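Local coordinates for protein 2,3,4,5-tetrahydropyridine-2,6-dicarboxylate N-succinyltransferase (Campylobacter jejuni, PDB 2RIJ) that probably catalyses the succinyl-CoA-dependent conversion of cyclic tetrahydrodipicolinate to N-succinyl-L-2-amino-6-oxopimelate, a step in lysine biosynthesis through diaminopimelate, at residues A[293-298]-A[309-314]; A[299-304]-A[315-320]. One frame throughout, in Å; residues are numbered along the deposited sequence.

Interaction 1. Residues A[293-298]-A[309-314]; sequences VGKACL and LGDNCI
The carboxylate of Asp311 has one face roofed by Lys295, with Lys295 CB 3.7 Å from Asp311 OD1 and CG beside it. On that same face the backbone N of Lys295 donates to Asp311 OD1 over 2.8 Å, from 36° above the carboxylate plane, while Gly294 CA lies close to the plane at the OD1 edge. The carboxamide of Asn312 meets its neighbour differently: Ala296 CB lies beyond the nitrogen end and above the plane, 3.5 Å from ND2, and close to the plane a water accepts from Asn312 ND2 and donates to Ala296 O. These are corresponding corners of two successive coils of the left-handed parallel beta-helix built from hexapeptide repeats, and they illustrate how such coils stack in register. Ala296 and Asn312 both turn the corner with positive phi, 56° in each.

Asp311 CG is anti to its carbonyl carbon (chi1 -61°), beside its own backbone N, which puts it on the side of the preceding coil's Lys295. The extended Lys295 side chain runs alongside that of Asp311, yet Lys295 NZ remains 6.3 Å from Asp311 OD2, so any attraction between the charges is probably long-range. Between the backbones, Asn312 N donates almost straight to Lys295 O and Leu298 N donates to Cys313 O, the latter beginning the parallel pairing of Leu298 with Ile314. Inside the corner Cys297 SG accepts a long bond of 3.5 Å from Cys313 N, packs against Cys313 CB, and lies 3.1 Å from Gly310 O. Ser271, one coil before 293-298, accepts from Cys297 N through its OG, while Leu309, Cys313 and Ile314 pack on strand 360-364. A second water closes the corner by donating to both Ala296 O, at 2.7 Å, and Cys313 O.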
loop_
_atom_site.group_PDB
_atom_site.type_symbol
_atom_site.label_atom_id
_atom_site.label_comp_id
_atom_site.label_asym_id
_atom_site.label_seq_id
_atom_site.Cartn_x
_atom_site.Cartn_y
_atom_site.Cartn_z
ATOM N N VAL A 293 -27.352 5.467 15.483
ATOM C CA VAL A 293 -26.708 4.172 15.427
ATOM C C VAL A 293 -27.795 3.165 15.795
ATOM O O VAL A 293 -28.556 3.375 16.743
ATOM C CB VAL A 293 -25.513 4.186 16.393
ATOM C CG1 VAL A 293 -25.019 2.820 16.738
ATOM C CG2 VAL A 293 -24.396 5.126 15.827
ATOM N N GLY A 294 -27.899 2.085 15.043
ATOM C CA GLY A 294 -29.006 1.145 15.236
ATOM C C GLY A 294 -28.775 0.187 16.389
ATOM O O GLY A 294 -27.951 0.409 17.253
ATOM N N LYS A 295 -29.543 -0.899 16.385
ATOM C CA LYS A 295 -29.493 -1.897 17.424
ATOM C C LYS A 295 -28.276 -2.802 17.361
ATOM O O LYS A 295 -27.813 -3.163 16.290
ATOM C CB LYS A 295 -30.732 -2.798 17.327
ATOM C CG LYS A 295 -32.012 -2.087 17.604
ATOM C CD LYS A 295 -33.165 -3.077 17.669
ATOM C CE LYS A 295 -34.480 -2.342 17.671
ATOM N NZ LYS A 295 -35.610 -3.273 18.039
ATOM N N ALA A 296 -27.762 -3.167 18.528
ATOM C CA ALA A 296 -26.683 -4.123 18.624
ATOM C C ALA A 296 -25.446 -3.702 17.796
ATOM O O ALA A 296 -24.799 -4.527 17.179
ATOM C CB ALA A 296 -27.192 -5.541 18.189
ATOM N N CYS A 297 -25.135 -2.417 17.759
ATOM C CA CYS A 297 -23.908 -1.976 17.134
ATOM C C CYS A 297 -22.781 -2.005 18.169
ATOM O O CYS A 297 -23.032 -1.805 19.357
ATOM C CB CYS A 297 -24.043 -0.572 16.579
ATOM S SG CYS A 297 -25.112 -0.516 15.128
ATOM N N LEU A 298 -21.568 -2.267 17.697
ATOM C CA LEU A 298 -20.380 -2.347 18.534
ATOM C C LEU A 298 -19.391 -1.296 18.052
ATOM O O LEU A 298 -18.828 -1.442 16.986
ATOM C CB LEU A 298 -19.789 -3.750 18.371
ATOM C CG LEU A 298 -18.644 -4.239 19.232
ATOM C CD1 LEU A 298 -18.943 -4.023 20.704
ATOM C CD2 LEU A 298 -18.446 -5.749 18.897
ATOM N N LEU A 309 -25.542 4.654 11.291
ATOM C CA LEU A 309 -25.328 3.236 11.077
ATOM C C LEU A 309 -26.656 2.520 11.281
ATOM O O LEU A 309 -27.438 2.878 12.159
ATOM C CB LEU A 309 -24.305 2.717 12.087
ATOM C CG LEU A 309 -22.890 3.267 12.141
ATOM C CD1 LEU A 309 -22.082 2.666 13.294
ATOM C CD2 LEU A 309 -22.130 3.008 10.794
ATOM N N GLY A 310 -26.923 1.486 10.486
ATOM C CA GLY A 310 -28.074 0.628 10.715
ATOM C C GLY A 310 -27.816 -0.339 11.852
ATOM O O GLY A 310 -26.983 -0.095 12.740
ATOM N N ASP A 311 -28.533 -1.437 11.858
ATOM C CA ASP A 311 -28.398 -2.420 12.902
ATOM C C ASP A 311 -27.230 -3.350 12.681
ATOM O O ASP A 311 -26.837 -3.622 11.568
ATOM C CB ASP A 311 -29.642 -3.275 12.991
ATOM C CG ASP A 311 -30.892 -2.482 13.305
ATOM O OD1 ASP A 311 -30.871 -1.417 13.945
ATOM O OD2 ASP A 311 -31.945 -2.951 12.872
ATOM N N ASN A 312 -26.709 -3.882 13.769
ATOM C CA ASN A 312 -25.630 -4.846 13.721
ATOM C C ASN A 312 -24.362 -4.426 13.004
ATOM O O ASN A 312 -23.715 -5.260 12.322
ATOM C CB ASN A 312 -26.150 -6.127 13.081
ATOM C CG ASN A 312 -27.417 -6.645 13.752
ATOM O OD1 ASN A 312 -28.455 -6.752 13.128
ATOM N ND2 ASN A 312 -27.310 -6.984 15.009
ATOM N N CYS A 313 -23.994 -3.157 13.133
ATOM C CA CYS A 313 -22.766 -2.667 12.557
ATOM C C CYS A 313 -21.639 -2.701 13.585
ATOM O O CYS A 313 -21.872 -2.584 14.781
ATOM C CB CYS A 313 -22.916 -1.250 12.027
ATOM S SG CYS A 313 -24.022 -1.073 10.610
ATOM N N ILE A 314 -20.417 -2.845 13.091
ATOM C CA ILE A 314 -19.225 -2.863 13.930
ATOM C C ILE A 314 -18.242 -1.853 13.395
ATOM O O ILE A 314 -17.993 -1.796 12.192
ATOM C CB ILE A 314 -18.552 -4.211 13.937
ATOM C CG1 ILE A 314 -19.497 -5.291 14.473
ATOM C CG2 ILE A 314 -17.236 -4.179 14.781
ATOM C CD1 ILE A 314 -18.854 -6.641 14.396
HETATM O O HOH W 1 -22.607 -5.247 15.800
HETATM O O HOH W 2 -25.141 -7.345 16.278
#

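Interaction 2. Residues A[299-304]-A[315-320]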
loop_
_atom_site.group_PDB
_atom_site.type_symbol
_atom_site.label_atom_id
_atom_site.label_comp_id
_atom_site.label_asym_id
_atom_site.label_seq_id
_atom_site.Cartn_x
_atom_site.Cartn_y
_atom_site.Cartn_z
ATOM N N LEU A 299 -19.190 -0.243 18.834
ATOM C CA LEU A 299 -18.259 0.839 18.482
ATOM C C LEU A 299 -16.998 0.680 19.346
ATOM O O LEU A 299 -17.044 0.781 20.561
ATOM C CB LEU A 299 -18.929 2.176 18.700
ATOM C CG LEU A 299 -20.265 2.376 17.969
ATOM C CD1 LEU A 299 -20.871 3.711 18.283
ATOM C CD2 LEU A 299 -20.193 2.149 16.426
ATOM N N GLY A 300 -15.887 0.414 18.696
ATOM C CA GLY A 300 -14.658 0.155 19.386
ATOM C C GLY A 300 -14.100 1.350 20.161
ATOM O O GLY A 300 -14.377 2.513 19.860
ATOM N N ALA A 301 -13.309 1.014 21.147
ATOM C CA ALA A 301 -12.559 1.982 21.926
ATOM C C ALA A 301 -11.812 2.928 20.982
ATOM O O ALA A 301 -11.203 2.512 19.960
ATOM C CB ALA A 301 -11.603 1.256 22.891
ATOM N N ASN A 302 -11.857 4.214 21.316
ATOM C CA ASN A 302 -11.224 5.279 20.548
ATOM C C ASN A 302 -11.598 5.368 19.062
ATOM O O ASN A 302 -10.915 6.020 18.297
ATOM C CB ASN A 302 -9.704 5.227 20.793
ATOM C CG ASN A 302 -9.339 5.695 22.175
ATOM O OD1 ASN A 302 -9.926 6.664 22.677
ATOM N ND2 ASN A 302 -8.344 5.056 22.796
ATOM N N SER A 303 -12.767 4.821 18.673
ATOM C CA SER A 303 -13.301 4.986 17.327
ATOM C C SER A 303 -14.007 6.291 17.213
ATOM O O SER A 303 -14.301 6.952 18.245
ATOM C CB SER A 303 -14.272 3.848 16.941
ATOM O OG SER A 303 -15.373 3.733 17.810
ATOM N N VAL A 304 -14.347 6.651 15.966
ATOM C CA VAL A 304 -15.197 7.821 15.696
ATOM C C VAL A 304 -16.222 7.419 14.673
ATOM O O VAL A 304 -15.882 6.921 13.569
ATOM C CB VAL A 304 -14.416 9.076 15.178
ATOM C CG1 VAL A 304 -15.346 10.321 14.963
ATOM C CG2 VAL A 304 -13.191 9.377 16.075
ATOM N N VAL A 315 -17.740 -1.011 14.288
ATOM C CA VAL A 315 -16.619 -0.110 13.991
ATOM C C VAL A 315 -15.480 -0.574 14.885
ATOM O O VAL A 315 -15.571 -0.557 16.115
ATOM C CB VAL A 315 -16.943 1.353 14.230
ATOM C CG1 VAL A 315 -15.735 2.255 13.938
ATOM C CG2 VAL A 315 -18.139 1.820 13.361
ATOM N N ASP A 316 -14.407 -1.012 14.259
ATOM C CA ASP A 316 -13.260 -1.516 15.063
ATOM C C ASP A 316 -12.621 -0.388 15.905
ATOM O O ASP A 316 -12.624 0.818 15.531
ATOM C CB ASP A 316 -12.163 -2.101 14.172
ATOM C CG ASP A 316 -12.452 -3.538 13.678
ATOM O OD1 ASP A 316 -13.491 -4.190 14.004
ATOM O OD2 ASP A 316 -11.573 -4.013 12.926
ATOM N N ALA A 317 -12.015 -0.790 17.010
ATOM C CA ALA A 317 -11.297 0.147 17.842
ATOM C C ALA A 317 -10.329 0.950 16.996
ATOM O O ALA A 317 -9.657 0.419 16.079
ATOM C CB ALA A 317 -10.559 -0.611 18.978
ATOM N N GLY A 318 -10.303 2.274 17.220
ATOM C CA GLY A 318 -9.311 3.140 16.566
ATOM C C GLY A 318 -9.744 3.639 15.196
ATOM O O GLY A 318 -9.135 4.512 14.637
ATOM N N ILE A 319 -10.842 3.143 14.665
ATOM C CA ILE A 319 -11.233 3.496 13.301
ATOM C C ILE A 319 -12.065 4.752 13.340
ATOM O O ILE A 319 -13.035 4.840 14.091
ATOM C CB ILE A 319 -12.094 2.329 12.624
ATOM C CG1 ILE A 319 -11.256 1.060 12.458
ATOM C CG2 ILE A 319 -12.712 2.773 11.298
ATOM C CD1 ILE A 319 -10.111 1.191 11.535
ATOM N N ALA A 320 -11.782 5.675 12.431
ATOM C CA ALA A 320 -12.653 6.810 12.185
ATOM C C ALA A 320 -13.470 6.655 10.934
ATOM O O ALA A 320 -12.905 6.579 9.814
ATOM C CB ALA A 320 -11.817 8.113 12.115
HETATM O O HOH W 3 -9.883 7.259 15.967
#
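Leu299 and Val315 meet in the interior, Leu299 CD2 lying 3.7 Å from Val315 CG2, and beside them the backbones join as Gly300 N donates to Val315 O over 2.8 Å. The contact shows how two stacked turns can satisfy their polar atoms with neighbours on the same coil, the next coil and another subunit. Gly300 to Ser303 and Asp316 to Ile319 each form a type II turn. In the first, Gly300 O accepts twice: from Ser303 N, which closes the turn, and from Ser303 OG at 2.6 Å, in the carbonyl plane on a lone pair. A chi1 of 59° sets that hydroxyl between the backbone N and the carbonyl carbon of Ser303, turning it back to Gly300. In the second turn Asp316 O accepts Ile319 N.

Between the turns, Gly318 N donates to Ala301 O in a rather bent bond, and Ala317 CB rests 3.3 Å from the same oxygen. A water lies within hydrogen-bonding distance of both Asn302 O, at 2.8 Å, and Gly318 O, at 3.1 Å. Val304 N then donates to Ile319 O, tilted 25° from the carbonyl plane, where Ser303 CB also approaches. Val304 and Ala320 follow as a parallel pair, their CB atoms 4.1 Å apart.

The side chains of Asn302 and Asp316 find partners beyond the two turns. Asn302 is gripped across the subunit interface, its ND2 donating to Gly276 O and its OD1 accepting from Arg260 NH2, both of the second subunit. Asp316 OD1 is bonded to His361 NE2 of its own chain. Ala301, Asp316 and Ala317 are predicted to bind succinyl-CoA, which is consistent with a succinyl-CoA groove between adjacent subunits. Tight turns stacked coil upon coil and packed against a neighbouring copy are typical of the trimeric left-handed beta-helix acyltransferases.

How the interactions relate
From the N terminus the chain passes through 293-298 and 299-304, travels around the coil, and returns through 309-314 and 315-320, so the two contacts cross rather than nest. Interaction 1 closes the first loop by setting 309-314 against 293-298; interaction 2 continues the same register of 16 residues one side further on. They join where strand 298-299 lies beside strand 314-315: Leu298 O and Val315 N, 2.9 Å apart, probably form a hydrogen bond, and Leu309 CD1 packs on Leu299 CD2. Together they tie two consecutive coils from the sheet holding strands 298-299 and 314-315, which run parallel there, around a corner to the parallel sheet with strands 304-305 and 320-321.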